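Local coordinates for transcriptional regulator (NtrC family) (Aquifex aeolicus, PDB 3DZD), which probably activates sigma54-dependent transcription as an AAA+ ATPase under the control of a response-regulator receiver domain, captured here in the inactive state, at residues Ile40-Phe45 and Asn69-Ser73; Val60-Asp64 and Lys89-Ala95. All blocks are in the same frame, centred on the assembly; numbering follows the deposited sequence.

Contact 1: Ile40-Phe45 and Asn69-Ser73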
# COMPACT_ATOMS: atom_id res chain seq x y z
N ILE A 40 -28.75 9.16 -7.95
CA ILE A 40 -27.66 8.19 -7.85
C ILE A 40 -27.03 7.93 -9.23
O ILE A 40 -25.80 7.96 -9.37
CB ILE A 40 -28.15 6.87 -7.21
CG1 ILE A 40 -28.50 7.11 -5.74
CG2 ILE A 40 -27.11 5.78 -7.35
CD1 ILE A 40 -29.12 5.91 -5.06
N LYS A 41 -27.87 7.70 -10.23
CA LYS A 41 -27.41 7.42 -11.59
C LYS A 41 -26.78 8.66 -12.20
O LYS A 41 -25.97 8.58 -13.12
CB LYS A 41 -28.58 6.94 -12.46
CG LYS A 41 -29.17 5.61 -12.03
CD LYS A 41 -30.62 5.47 -12.46
CE LYS A 41 -30.76 5.42 -13.97
NZ LYS A 41 -32.18 5.34 -14.41
N GLU A 42 -27.17 9.82 -11.68
CA GLU A 42 -26.77 11.11 -12.21
C GLU A 42 -25.42 11.55 -11.65
O GLU A 42 -24.58 12.11 -12.37
CB GLU A 42 -27.85 12.13 -11.86
CG GLU A 42 -27.71 13.50 -12.50
CD GLU A 42 -28.81 14.45 -12.06
OE1 GLU A 42 -29.09 14.52 -10.84
OE2 GLU A 42 -29.40 15.13 -12.93
N LEU A 43 -25.21 11.29 -10.37
CA LEU A 43 -24.04 11.80 -9.67
C LEU A 43 -23.57 10.83 -8.58
O LEU A 43 -24.38 10.12 -7.98
CB LEU A 43 -24.35 13.19 -9.10
CG LEU A 43 -23.55 13.74 -7.92
CD1 LEU A 43 -22.09 13.98 -8.29
CD2 LEU A 43 -24.19 15.02 -7.42
N PHE A 44 -22.27 10.78 -8.35
CA PHE A 44 -21.73 9.85 -7.37
C PHE A 44 -21.66 10.44 -5.95
O PHE A 44 -21.00 11.45 -5.72
CB PHE A 44 -20.35 9.35 -7.78
CG PHE A 44 -19.72 8.46 -6.75
CD1 PHE A 44 -20.17 7.16 -6.59
CD2 PHE A 44 -18.70 8.92 -5.93
CE1 PHE A 44 -19.61 6.34 -5.64
CE2 PHE A 44 -18.14 8.10 -4.98
CZ PHE A 44 -18.59 6.80 -4.84
N PHE A 45 -22.36 9.79 -5.02
CA PHE A 45 -22.26 10.14 -3.61
C PHE A 45 -21.44 9.08 -2.90
O PHE A 45 -21.83 7.92 -2.87
CB PHE A 45 -23.65 10.19 -2.96
CG PHE A 45 -24.56 11.21 -3.57
CD1 PHE A 45 -24.51 12.54 -3.17
CD2 PHE A 45 -25.49 10.84 -4.53
CE1 PHE A 45 -25.36 13.48 -3.72
CE2 PHE A 45 -26.34 11.78 -5.09
CZ PHE A 45 -26.28 13.10 -4.68
N ASN A 69 -25.75 0.31 -9.03
CA ASN A 69 -25.47 1.51 -9.81
C ASN A 69 -24.51 2.51 -9.14
O ASN A 69 -24.25 3.58 -9.68
CB ASN A 69 -26.78 2.20 -10.17
CG ASN A 69 -27.86 1.21 -10.60
OD1 ASN A 69 -27.56 0.09 -11.01
ND2 ASN A 69 -29.11 1.62 -10.50
N SER A 70 -24.00 2.15 -7.97
CA SER A 70 -23.04 3.00 -7.26
C SER A 70 -22.27 2.17 -6.22
O SER A 70 -22.34 2.45 -5.02
CB SER A 70 -23.75 4.17 -6.59
OG SER A 70 -22.89 5.28 -6.45
N PRO A 71 -21.53 1.16 -6.70
CA PRO A 71 -20.92 0.10 -5.88
C PRO A 71 -19.94 0.64 -4.84
O PRO A 71 -19.70 -0.02 -3.83
CB PRO A 71 -20.15 -0.74 -6.91
CG PRO A 71 -20.72 -0.37 -8.23
CD PRO A 71 -21.12 1.06 -8.11
N ASP A 72 -19.38 1.82 -5.09
CA ASP A 72 -18.42 2.41 -4.18
C ASP A 72 -19.09 3.22 -3.06
O ASP A 72 -18.44 3.58 -2.08
CB ASP A 72 -17.43 3.29 -4.94
CG ASP A 72 -16.53 2.48 -5.87
OD1 ASP A 72 -15.79 1.61 -5.38
OD2 ASP A 72 -16.57 2.74 -7.09
N SER A 73 -20.38 3.51 -3.20
CA SER A 73 -21.09 4.23 -2.16
C SER A 73 -21.14 3.43 -0.86
O SER A 73 -21.41 2.23 -0.86
CB SER A 73 -22.50 4.58 -2.59
OG SER A 73 -22.49 5.66 -3.51
O HOH W 1 -23.87 7.85 -6.25
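Ile40 meets the end of helix 62-69 with its CG2 methyl, whose nearest atom on Asn69 is the backbone O. One residue on, the same methyl rests on Ser70 CB at 3.8 Å, while Ser70 OG meets the edge of the Phe44 ring near its plane, 3.3 Å from CD1. A water joins the segments as well, receiving the Phe45 N-H, donating to Leu43 O and lying 2.8 Å from Ser70 OG. In this CheY-like receiver domain each segment leads from a helix into a strand of the parallel sheet, and the two strands, 47-51 and 74-79, are neighbours. Ser70 to Ser73 form a type I turn, closed by Ser73 N to Ser70 O at 2.9 Å. Because Phe44 CG stands opposite its own N (chi1 177°), the ring reaches the turn, and CZ comes within 3.7 Å of Asp72 CB; ring and carboxylate planes are 78° apart. Replacing Phe44 with alanine would probably open a gap beside Asp72 CB and Ser70 OG and cost Gln258 of the second subunit a packing partner. Ser73 OG donates to Phe45 O, although the modelled separation is so short that its exact length is doubtful.

Contact 2: Val60-Asp64 and Lys89-Ala95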
# COMPACT_ATOMS: atom_id res chain seq x y z
N VAL A 60 -34.86 -1.21 2.54
CA VAL A 60 -33.80 -2.21 2.66
C VAL A 60 -33.34 -2.73 1.29
O VAL A 60 -32.15 -2.65 0.95
CB VAL A 60 -34.26 -3.40 3.51
CG1 VAL A 60 -33.13 -4.42 3.66
CG2 VAL A 60 -34.75 -2.93 4.87
N ASN A 61 -34.28 -3.25 0.52
CA ASN A 61 -33.97 -3.81 -0.80
C ASN A 61 -33.34 -2.78 -1.74
O ASN A 61 -32.57 -3.14 -2.63
CB ASN A 61 -35.22 -4.41 -1.44
CG ASN A 61 -35.75 -5.61 -0.68
OD1 ASN A 61 -34.99 -6.31 -0.01
ND2 ASN A 61 -37.05 -5.85 -0.77
N PHE A 62 -33.68 -1.52 -1.54
CA PHE A 62 -33.11 -0.44 -2.34
C PHE A 62 -31.58 -0.43 -2.26
O PHE A 62 -30.91 0.09 -3.14
CB PHE A 62 -33.66 0.92 -1.91
CG PHE A 62 -33.25 2.04 -2.81
CD1 PHE A 62 -33.90 2.26 -4.01
CD2 PHE A 62 -32.19 2.87 -2.47
CE1 PHE A 62 -33.53 3.29 -4.84
CE2 PHE A 62 -31.81 3.90 -3.30
CZ PHE A 62 -32.48 4.11 -4.49
N ILE A 63 -31.04 -0.99 -1.18
CA ILE A 63 -29.61 -1.14 -1.07
C ILE A 63 -29.07 -1.87 -2.30
O ILE A 63 -27.97 -1.58 -2.76
CB ILE A 63 -29.22 -1.89 0.21
CG1 ILE A 63 -29.36 -0.97 1.42
CG2 ILE A 63 -27.80 -2.42 0.12
CD1 ILE A 63 -29.14 -1.67 2.73
N ASP A 64 -29.85 -2.81 -2.83
CA ASP A 64 -29.42 -3.54 -4.03
C ASP A 64 -29.31 -2.60 -5.23
O ASP A 64 -28.41 -2.73 -6.05
CB ASP A 64 -30.36 -4.71 -4.34
CG ASP A 64 -30.26 -5.82 -3.31
OD1 ASP A 64 -29.13 -6.24 -2.97
OD2 ASP A 64 -31.33 -6.29 -2.84
N LYS A 89 -30.81 -6.69 8.67
CA LYS A 89 -31.20 -7.02 7.31
C LYS A 89 -30.36 -6.18 6.36
O LYS A 89 -29.68 -6.71 5.48
CB LYS A 89 -32.68 -6.70 7.12
CG LYS A 89 -33.52 -7.78 6.46
CD LYS A 89 -35.01 -7.46 6.63
CE LYS A 89 -35.89 -8.69 6.43
NZ LYS A 89 -37.27 -8.46 6.95
N ALA A 90 -30.41 -4.87 6.55
CA ALA A 90 -29.66 -3.92 5.73
C ALA A 90 -28.17 -4.20 5.76
O ALA A 90 -27.51 -4.19 4.72
CB ALA A 90 -29.94 -2.51 6.19
N ILE A 91 -27.63 -4.44 6.95
CA ILE A 91 -26.21 -4.70 7.08
C ILE A 91 -25.79 -5.93 6.27
O ILE A 91 -24.75 -5.92 5.61
CB ILE A 91 -25.79 -4.92 8.55
CG1 ILE A 91 -26.02 -3.65 9.38
CG2 ILE A 91 -24.34 -5.38 8.62
CD1 ILE A 91 -25.17 -2.46 8.95
N LYS A 92 -26.60 -6.98 6.33
CA LYS A 92 -26.30 -8.19 5.57
C LYS A 92 -26.45 -7.94 4.08
O LYS A 92 -25.77 -8.58 3.27
CB LYS A 92 -27.19 -9.34 6.03
CG LYS A 92 -26.93 -9.76 7.47
CD LYS A 92 -28.08 -10.56 8.05
CE LYS A 92 -28.12 -11.97 7.49
NZ LYS A 92 -29.00 -12.85 8.31
N LYS A 93 -27.33 -7.02 3.71
CA LYS A 93 -27.46 -6.64 2.30
C LYS A 93 -26.22 -5.89 1.84
O LYS A 93 -25.95 -5.81 0.65
CB LYS A 93 -28.71 -5.81 2.05
CG LYS A 93 -29.94 -6.64 1.76
CD LYS A 93 -30.78 -6.04 0.66
CE LYS A 93 -31.78 -7.06 0.13
NZ LYS A 93 -31.12 -8.35 -0.21
N GLY A 94 -25.48 -5.34 2.79
CA GLY A 94 -24.23 -4.68 2.47
C GLY A 94 -24.10 -3.25 2.97
O GLY A 94 -23.14 -2.56 2.62
N ALA A 95 -25.06 -2.80 3.78
CA ALA A 95 -24.96 -1.48 4.39
C ALA A 95 -23.76 -1.48 5.33
O ALA A 95 -23.46 -2.51 5.94
CB ALA A 95 -26.25 -1.13 5.14
O HOH W 2 -28.62 -9.04 -2.56
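Ile63 and Ala90 meet methyl to methyl, CD1 to CB at 3.6 Å, in the apolar centre of a contact between two successive helices, 62-69 and 85-93, of the CheY-like alpha/beta receiver fold. The same CD1 also reaches Ala95 CB at 3.8 Å, just past the end of the second helix. With CG1 anti to the carbonyl carbon (chi1 -75°), Ile63 CG2 is left on its other branch to lie 4.0 Å from Lys93 CB, so the isoleucine spans the final turn of helix 85-93. Val60 extends this seam back along the helix, its CG1 lying near N and CA of Ala90 and CB of Lys89.

Lys93 provides a polar border to this apolar centre. Its chain, bent at chi2 and again at chi4 (-50°), passes its CD by Val60 O and brings CE within 3.3 Å of Asn61 OD1. The ammonium end then forms a salt bridge with Asp64, NZ to OD2 at 3.3 Å, the two side chains crossing at about a right angle.

Farther out, strand 74-79 gives both helices a common floor, as Ile63 and Ala90 each pack on Val77; Ile63 also touches Leu50 of strand 47-51. Helix 85-93 ends in a Schellman motif. Gly94, at a phi of 126°, a backbone conformation readily open to glycine, donates from N to Ile91 O, and Ala95 N returns to Ala90 O. This reversal places Ala95 CB where Ile63 can reach it. At the helix end, Lys67 NZ hydrogen-bonds to Lys93 O, a further tie between the two helices. Beside the salt bridge, a water donates to Asp64 OD1 at 2.9 Å and accepts only a weak bond from Lys93 NZ.

Overall arrangement
Along the chain the segments alternate, 40-45, 60-64, 69-73 and 89-95, so the two contacts interlock within one receiver domain. Helix 62-69 is common to both: contact 2 uses its beginning, contact 1 its end, and the centres lie about 15 Å apart. Between them Ile40 CD1 touches Phe62 CE2 at 3.8 Å, joining helix 33-42 to helix 62-69, and contact 2 carries the row on to helix 85-93 beside the parallel sheet. Surroundings differ, since contact 1 is bordered extensively by the second subunit, whereas contact 2 meets it at Ile91 alone. Contact 1 thus lies against the sigma-54 interaction domain of the other subunit, consistent with a receiver domain engaged with the ATPase in the inactive state.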